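Long-range contact in uricase (Bacillus fastidiosus, PDB 4R8X), which catalyses, as a urate oxidase, the oxidation of urate to 5-hydroxyisourate, the first step on the way to (S)-allantoin: residues N141-A146 and I166-L171. Sequence-based numbering, arbitrary orientation. Where two conformers were deposited one is given.
Sequences NEYVTA and IADIQL. Unlike the reference sequence in segment 141-146: V144 (reference Ala).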
loop_
_atom_site.group_PDB
_atom_site.type_symbol
_atom_site.label_atom_id
_atom_site.label_comp_id
_atom_site.label_asym_id
_atom_site.label_seq_id
_atom_site.Cartn_x
_atom_site.Cartn_y
_atom_site.Cartn_z
ATOM N N ASN D 141 0.604 0.454 -14.383
ATOM C CA ASN D 141 0.123 -0.820 -14.909
ATOM C C ASN D 141 1.261 -1.833 -15.054
ATOM O O ASN D 141 2.208 -1.828 -14.265
ATOM C CB ASN D 141 -0.640 -0.602 -16.216
ATOM C CG ASN D 141 -1.895 0.210 -16.010
ATOM O OD1 ASN D 141 -2.511 0.127 -14.957
ATOM N ND2 ASN D 141 -2.284 0.987 -17.015
ATOM N N GLU D 142 1.164 -2.718 -16.042
ATOM C CA GLU D 142 2.179 -3.760 -16.194
ATOM C C GLU D 142 3.552 -3.179 -16.517
ATOM O O GLU D 142 3.668 -2.102 -17.111
ATOM C CB GLU D 142 1.761 -4.778 -17.245
ATOM C CG GLU D 142 1.640 -4.216 -18.650
ATOM C CD GLU D 142 0.226 -3.803 -19.002
ATOM O OE1 GLU D 142 -0.109 -3.856 -20.198
ATOM O OE2 GLU D 142 -0.547 -3.406 -18.105
ATOM N N TYR D 143 4.598 -3.891 -16.118
ATOM C CA TYR D 143 5.939 -3.366 -16.273
ATOM C C TYR D 143 6.926 -4.490 -16.567
ATOM O O TYR D 143 6.717 -5.637 -16.168
ATOM C CB TYR D 143 6.338 -2.553 -15.032
ATOM C CG TYR D 143 6.350 -3.351 -13.750
ATOM C CD1 TYR D 143 5.212 -3.442 -12.950
ATOM C CD2 TYR D 143 7.494 -4.027 -13.343
ATOM C CE1 TYR D 143 5.222 -4.176 -11.773
ATOM C CE2 TYR D 143 7.517 -4.759 -12.175
ATOM C CZ TYR D 143 6.381 -4.839 -11.395
ATOM O OH TYR D 143 6.407 -5.581 -10.240
ATOM N N VAL D 144 7.996 -4.135 -17.261
ATOM C CA VAL D 144 9.017 -5.081 -17.662
ATOM C C VAL D 144 9.914 -5.453 -16.497
ATOM O O VAL D 144 10.263 -4.620 -15.668
ATOM C CB VAL D 144 9.861 -4.479 -18.803
ATOM C CG1 VAL D 144 10.942 -5.452 -19.257
ATOM C CG2 VAL D 144 8.971 -4.108 -19.976
ATOM N N THR D 145 10.307 -6.721 -16.446
ATOM C CA THR D 145 11.234 -7.187 -15.427
ATOM C C THR D 145 12.426 -7.909 -16.067
ATOM O O THR D 145 12.341 -8.399 -17.196
ATOM C CB THR D 145 10.542 -8.147 -14.428
ATOM O OG1 THR D 145 10.046 -9.294 -15.132
ATOM C CG2 THR D 145 9.378 -7.440 -13.720
ATOM N N ALA D 146 13.541 -7.951 -15.339
ATOM C CA ALA D 146 14.696 -8.754 -15.745
ATOM C C ALA D 146 15.600 -9.032 -14.557
ATOM O O ALA D 146 15.635 -8.259 -13.603
ATOM C CB ALA D 146 15.472 -8.063 -16.866
ATOM N N ILE D 166 7.211 -9.807 -17.920
ATOM C CA ILE D 166 6.262 -8.714 -17.784
ATOM C C ILE D 166 5.428 -9.029 -16.545
ATOM O O ILE D 166 4.939 -10.150 -16.365
ATOM C CB ILE D 166 5.387 -8.525 -19.058
ATOM C CG1 ILE D 166 4.471 -7.304 -18.925
ATOM C CG2 ILE D 166 4.548 -9.748 -19.352
ATOM C CD1 ILE D 166 5.091 -6.021 -19.442
ATOM N N ALA D 167 5.292 -8.041 -15.670
ATOM C CA ALA D 167 4.637 -8.223 -14.379
ATOM C C ALA D 167 3.345 -7.418 -14.325
ATOM O O ALA D 167 3.249 -6.353 -14.931
ATOM C CB ALA D 167 5.567 -7.775 -13.261
ATOM N N ASP D 168 2.352 -7.951 -13.617
ATOM C CA ASP D 168 1.130 -7.211 -13.288
ATOM C C ASP D 168 0.227 -6.874 -14.474
ATOM O O ASP D 168 -0.336 -5.777 -14.540
ATOM C CB ASP D 168 1.442 -5.925 -12.512
ATOM C CG ASP D 168 2.035 -6.190 -11.145
ATOM O OD1 ASP D 168 2.097 -7.366 -10.721
ATOM O OD2 ASP D 168 2.440 -5.209 -10.491
ATOM N N ILE D 169 0.083 -7.810 -15.406
ATOM C CA ILE D 169 -0.954 -7.698 -16.427
ATOM C C ILE D 169 -2.287 -7.996 -15.729
ATOM O O ILE D 169 -2.410 -9.003 -15.041
ATOM C CB ILE D 169 -0.726 -8.720 -17.561
ATOM C CG1 ILE D 169 0.506 -8.357 -18.386
ATOM C CG2 ILE D 169 -1.946 -8.833 -18.447
ATOM C CD1 ILE D 169 0.885 -9.438 -19.384
ATOM N N GLN D 170 -3.273 -7.117 -15.856
ATOM C CA GLN D 170 -4.578 -7.360 -15.233
ATOM C C GLN D 170 -5.648 -7.195 -16.295
ATOM O O GLN D 170 -5.892 -6.088 -16.759
ATOM C CB GLN D 170 -4.829 -6.421 -14.040
ATOM C CG GLN D 170 -3.735 -6.475 -12.976
ATOM C CD GLN D 170 -4.013 -5.574 -11.792
ATOM O OE1 GLN D 170 -5.018 -4.871 -11.749
ATOM N NE2 GLN D 170 -3.113 -5.588 -10.824
ATOM N N LEU D 171 -6.277 -8.302 -16.686
ATOM C CA LEU D 171 -7.225 -8.307 -17.793
ATOM C C LEU D 171 -8.535 -8.968 -17.403
ATOM O O LEU D 171 -8.555 -9.982 -16.704
ATOM C CB LEU D 171 -6.639 -9.046 -19.002
ATOM C CG LEU D 171 -5.368 -8.467 -19.615
ATOM C CD1 LEU D 171 -4.799 -9.475 -20.614
ATOM C CD2 LEU D 171 -5.663 -7.135 -20.282
HETATM O O HOH W 1 2.032 -2.544 -11.423
HETATM O O HOH W 2 -2.101 -4.354 -16.202
HETATM O O HOH W 3 4.188 -5.405 -8.814
#
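With CG of Y143 set between its backbone N and carbonyl carbon (chi1 61°), the phenol leans over the partner strand and lays one face on the methyl of A167, whose CB sits 3.8 Å from the ring centroid in a CH-pi contact, offset toward the rim. In the conformer described, D168, its CG beside its own N (chi1 -65°), brings OD2 to the ring edge, 3.2 Å from CE1 of Y143, with the carboxylate nearly perpendicular to the ring. The backbones of Y143 and A167 form a hydrogen-bonded antiparallel pair, N of Y143 to O of A167 at 3.0 Å and N of A167 to O of Y143 at 2.8 Å. A leucine in place of Y143 would probably leave the A167 methyl without its aromatic cover. CG of E142 packs 4.0 Å from CD1 of I166, while its OE2 meets a water shared with O of D168 and N of Q170; OE1 forms a salt bridge to R229. O of D168 also accepts a hydrogen bond from R140 of the second subunit. This is antiparallel beta-hairpin pairing, joining strands 143-153 and 156-173 within the antiparallel sheet of the tunnelling fold (T-fold) from which uricases are built.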